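Local coordinates for uncharacterized protein VP0806 (Vibrio parahaemolyticus, PDB 2R5S) that is of unknown function but forms the tetratricopeptide-repeat part of a thioredoxin-domain protein, which may have protein-disulfide reductase activity, at residues L17-L26 and A45-Q55. Residues are numbered along the deposited sequence; the frame is centred on the assembly and turned at random.
Sequences LQQGEHAQAL and AKADCLLETKQ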
# COMPACT_ATOMS: atom_id res chain seq x y z
N LEU A 17 6.79 -5.47 16.00
CA LEU A 17 7.56 -4.38 15.38
C LEU A 17 9.09 -4.63 15.43
O LEU A 17 9.81 -4.46 14.44
CB LEU A 17 7.24 -3.04 16.07
CG LEU A 17 5.86 -2.44 15.95
CD1 LEU A 17 5.67 -1.43 17.09
CD2 LEU A 17 5.69 -1.78 14.57
N GLN A 18 9.57 -5.04 16.58
CA GLN A 18 10.98 -5.40 16.71
C GLN A 18 11.40 -6.29 15.52
O GLN A 18 12.49 -6.14 14.95
CB GLN A 18 11.18 -6.14 18.04
CG GLN A 18 12.53 -5.88 18.74
CD GLN A 18 13.73 -6.58 18.07
OE1 GLN A 18 13.93 -7.80 18.22
NE2 GLN A 18 14.54 -5.81 17.37
N GLN A 19 10.49 -7.19 15.12
CA GLN A 19 10.82 -8.27 14.19
C GLN A 19 10.52 -7.94 12.74
O GLN A 19 10.66 -8.82 11.86
CB GLN A 19 10.01 -9.51 14.54
CG GLN A 19 9.67 -9.71 16.02
CD GLN A 19 9.14 -11.10 16.24
OE1 GLN A 19 9.70 -12.05 15.71
NE2 GLN A 19 8.04 -11.23 17.01
N GLY A 20 10.07 -6.72 12.49
CA GLY A 20 9.59 -6.29 11.20
C GLY A 20 8.28 -6.92 10.72
O GLY A 20 8.06 -7.02 9.52
N GLU A 21 7.42 -7.37 11.61
CA GLU A 21 6.12 -7.91 11.19
C GLU A 21 5.03 -6.86 11.20
O GLU A 21 4.10 -6.95 11.97
CB GLU A 21 5.74 -9.07 12.09
CG GLU A 21 6.74 -10.22 11.99
CD GLU A 21 6.66 -11.10 10.71
OE1 GLU A 21 5.59 -11.20 10.07
OE2 GLU A 21 7.70 -11.76 10.38
N HIS A 22 5.15 -5.84 10.37
CA HIS A 22 4.21 -4.73 10.41
C HIS A 22 2.77 -5.19 10.25
O HIS A 22 1.87 -4.71 10.93
CB HIS A 22 4.64 -3.64 9.42
CG HIS A 22 6.11 -3.32 9.51
ND1 HIS A 22 6.64 -2.52 10.50
CD2 HIS A 22 7.17 -3.75 8.78
CE1 HIS A 22 7.95 -2.45 10.37
NE2 HIS A 22 8.30 -3.17 9.32
N ALA A 23 2.54 -6.19 9.41
CA ALA A 23 1.19 -6.50 9.04
C ALA A 23 0.52 -7.26 10.17
O ALA A 23 -0.60 -6.91 10.51
CB ALA A 23 1.14 -7.24 7.74
N GLN A 24 1.24 -8.19 10.82
CA GLN A 24 0.75 -8.77 12.10
C GLN A 24 0.53 -7.73 13.21
O GLN A 24 -0.54 -7.71 13.86
CB GLN A 24 1.66 -9.92 12.60
CG GLN A 24 1.51 -11.16 11.82
CD GLN A 24 2.46 -12.25 12.31
OE1 GLN A 24 2.31 -12.76 13.42
NE2 GLN A 24 3.45 -12.60 11.49
N ALA A 25 1.53 -6.85 13.38
CA ALA A 25 1.43 -5.73 14.30
C ALA A 25 0.18 -4.86 14.08
O ALA A 25 -0.46 -4.44 15.05
CB ALA A 25 2.71 -4.89 14.25
N LEU A 26 -0.17 -4.57 12.82
CA LEU A 26 -1.40 -3.77 12.49
C LEU A 26 -2.66 -4.54 12.79
O LEU A 26 -3.70 -3.99 13.20
CB LEU A 26 -1.43 -3.44 10.99
CG LEU A 26 -0.86 -2.09 10.54
CD1 LEU A 26 -0.47 -2.15 9.02
CD2 LEU A 26 -1.84 -0.99 10.81
N ALA A 45 3.28 3.92 16.27
CA ALA A 45 3.35 2.47 15.91
C ALA A 45 2.57 2.12 14.63
O ALA A 45 3.10 1.53 13.70
CB ALA A 45 2.78 1.59 17.10
N LYS A 46 1.29 2.47 14.61
CA LYS A 46 0.38 2.12 13.52
C LYS A 46 0.84 2.86 12.24
O LYS A 46 0.94 2.25 11.16
CB LYS A 46 -1.08 2.43 13.91
CG LYS A 46 -2.08 2.29 12.76
CD LYS A 46 -3.57 2.31 13.23
CE LYS A 46 -4.56 1.92 12.15
NZ LYS A 46 -6.03 2.47 12.37
N ALA A 47 1.23 4.13 12.40
CA ALA A 47 1.76 4.94 11.29
C ALA A 47 2.99 4.31 10.70
O ALA A 47 3.09 4.23 9.50
CB ALA A 47 2.08 6.29 11.75
N ASP A 48 3.94 3.88 11.54
CA ASP A 48 5.15 3.21 11.07
C ASP A 48 4.74 1.95 10.32
O ASP A 48 5.38 1.61 9.35
CB ASP A 48 5.98 2.86 12.29
CG ASP A 48 7.30 2.29 11.95
OD1 ASP A 48 7.83 2.58 10.87
OD2 ASP A 48 7.86 1.59 12.81
N CYS A 49 3.69 1.26 10.77
CA CYS A 49 3.32 0.02 10.14
C CYS A 49 2.71 0.29 8.73
O CYS A 49 2.95 -0.45 7.73
CB CYS A 49 2.35 -0.78 11.03
SG CYS A 49 3.13 -1.58 12.45
N LEU A 50 1.92 1.33 8.64
CA LEU A 50 1.26 1.63 7.38
C LEU A 50 2.34 1.94 6.32
O LEU A 50 2.35 1.44 5.17
CB LEU A 50 0.31 2.80 7.57
CG LEU A 50 -0.85 2.46 8.48
CD1 LEU A 50 -1.69 3.71 8.77
CD2 LEU A 50 -1.71 1.41 7.78
N LEU A 51 3.29 2.74 6.73
CA LEU A 51 4.31 3.17 5.86
C LEU A 51 5.22 2.02 5.44
O LEU A 51 5.68 1.99 4.30
CB LEU A 51 5.12 4.21 6.60
CG LEU A 51 5.70 5.37 5.84
CD1 LEU A 51 4.67 6.45 5.98
CD2 LEU A 51 7.01 5.76 6.54
N GLU A 52 5.53 1.09 6.35
CA GLU A 52 6.41 -0.02 5.99
C GLU A 52 5.67 -0.97 5.06
O GLU A 52 6.27 -1.80 4.39
CB GLU A 52 6.83 -0.79 7.24
CG GLU A 52 7.72 -0.03 8.19
CD GLU A 52 8.99 0.50 7.51
OE1 GLU A 52 9.08 1.73 7.20
OE2 GLU A 52 9.84 -0.34 7.26
N THR A 53 4.33 -0.86 5.06
CA THR A 53 3.51 -1.73 4.22
C THR A 53 3.00 -0.99 2.99
O THR A 53 2.22 -1.53 2.20
CB THR A 53 2.37 -2.32 4.97
OG1 THR A 53 1.57 -1.23 5.50
CG2 THR A 53 2.90 -3.28 6.07
N LYS A 54 3.47 0.25 2.84
CA LYS A 54 3.36 1.02 1.62
C LYS A 54 1.96 1.55 1.41
O LYS A 54 1.49 1.77 0.29
CB LYS A 54 3.95 0.23 0.43
CG LYS A 54 5.42 -0.23 0.72
CD LYS A 54 6.29 -0.37 -0.51
CE LYS A 54 6.56 0.99 -1.18
NZ LYS A 54 6.80 0.88 -2.67
N GLN A 55 1.30 1.79 2.53
CA GLN A 55 -0.04 2.36 2.54
C GLN A 55 0.11 3.81 2.93
O GLN A 55 -0.19 4.15 4.05
CB GLN A 55 -0.88 1.64 3.56
CG GLN A 55 -0.78 0.10 3.49
CD GLN A 55 -1.85 -0.60 4.28
OE1 GLN A 55 -3.01 -0.66 3.87
NE2 GLN A 55 -1.47 -1.15 5.43
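In the N-terminal tetratricopeptide-repeat region, C49 of helix 40-52 enters the angle between helices 9-18 and 22-30 as a knob in a hole formed by L17, H22, A25 and L26. The axes of segments 22-26 and 45-52 approach to 9.0 Å, with their N-to-C directions 138° apart. C49 SG lies anti to its own carbonyl carbon (chi1 -75°), which carries the sulfur into the corner where it meets L17 CD2 at 3.3 Å and A25 CB at 3.8 Å. The sulfur also sits at the edge of the H22 ring, near its plane.

One face of that imidazole is covered by the aliphatic part of E52: CB stands 3.4 Å from the H22 ring centroid, almost on the ring normal, in a CH-pi contact, and CG reaches H22 CE1 at 3.3 Å. The E52 chain bends at chi2, and its carboxylate plane is inclined 64° to the ring. The carbonyl carbon of G20, in the Schellman turn that ends helix 9-18, lies over the opposite face, offset toward the rim. The contact buries H22 ND1 without a hydrogen-bonding partner.

Beyond C49, L26 lies across helix 40-52: its CG packs on C49 CB at 3.5 Å, while CD2 touches L50 CD2 at 3.9 Å and the aliphatic part of K46. Its other methyl, CD1, faces the end of that helix, where Q55 NE2 donates to T53 OG1 at 3.0 Å, with the hydroxyl oxygen close to the plane of the Q55 amide. L50 also touches A59 of helix 56-63, linking this interface to the following helix. A cysteine knob and a small alanine beside leucines, where helices 22-30 and 40-52 pack closely, are consistent with the helix-on-helix packing of tetratricopeptide repeats.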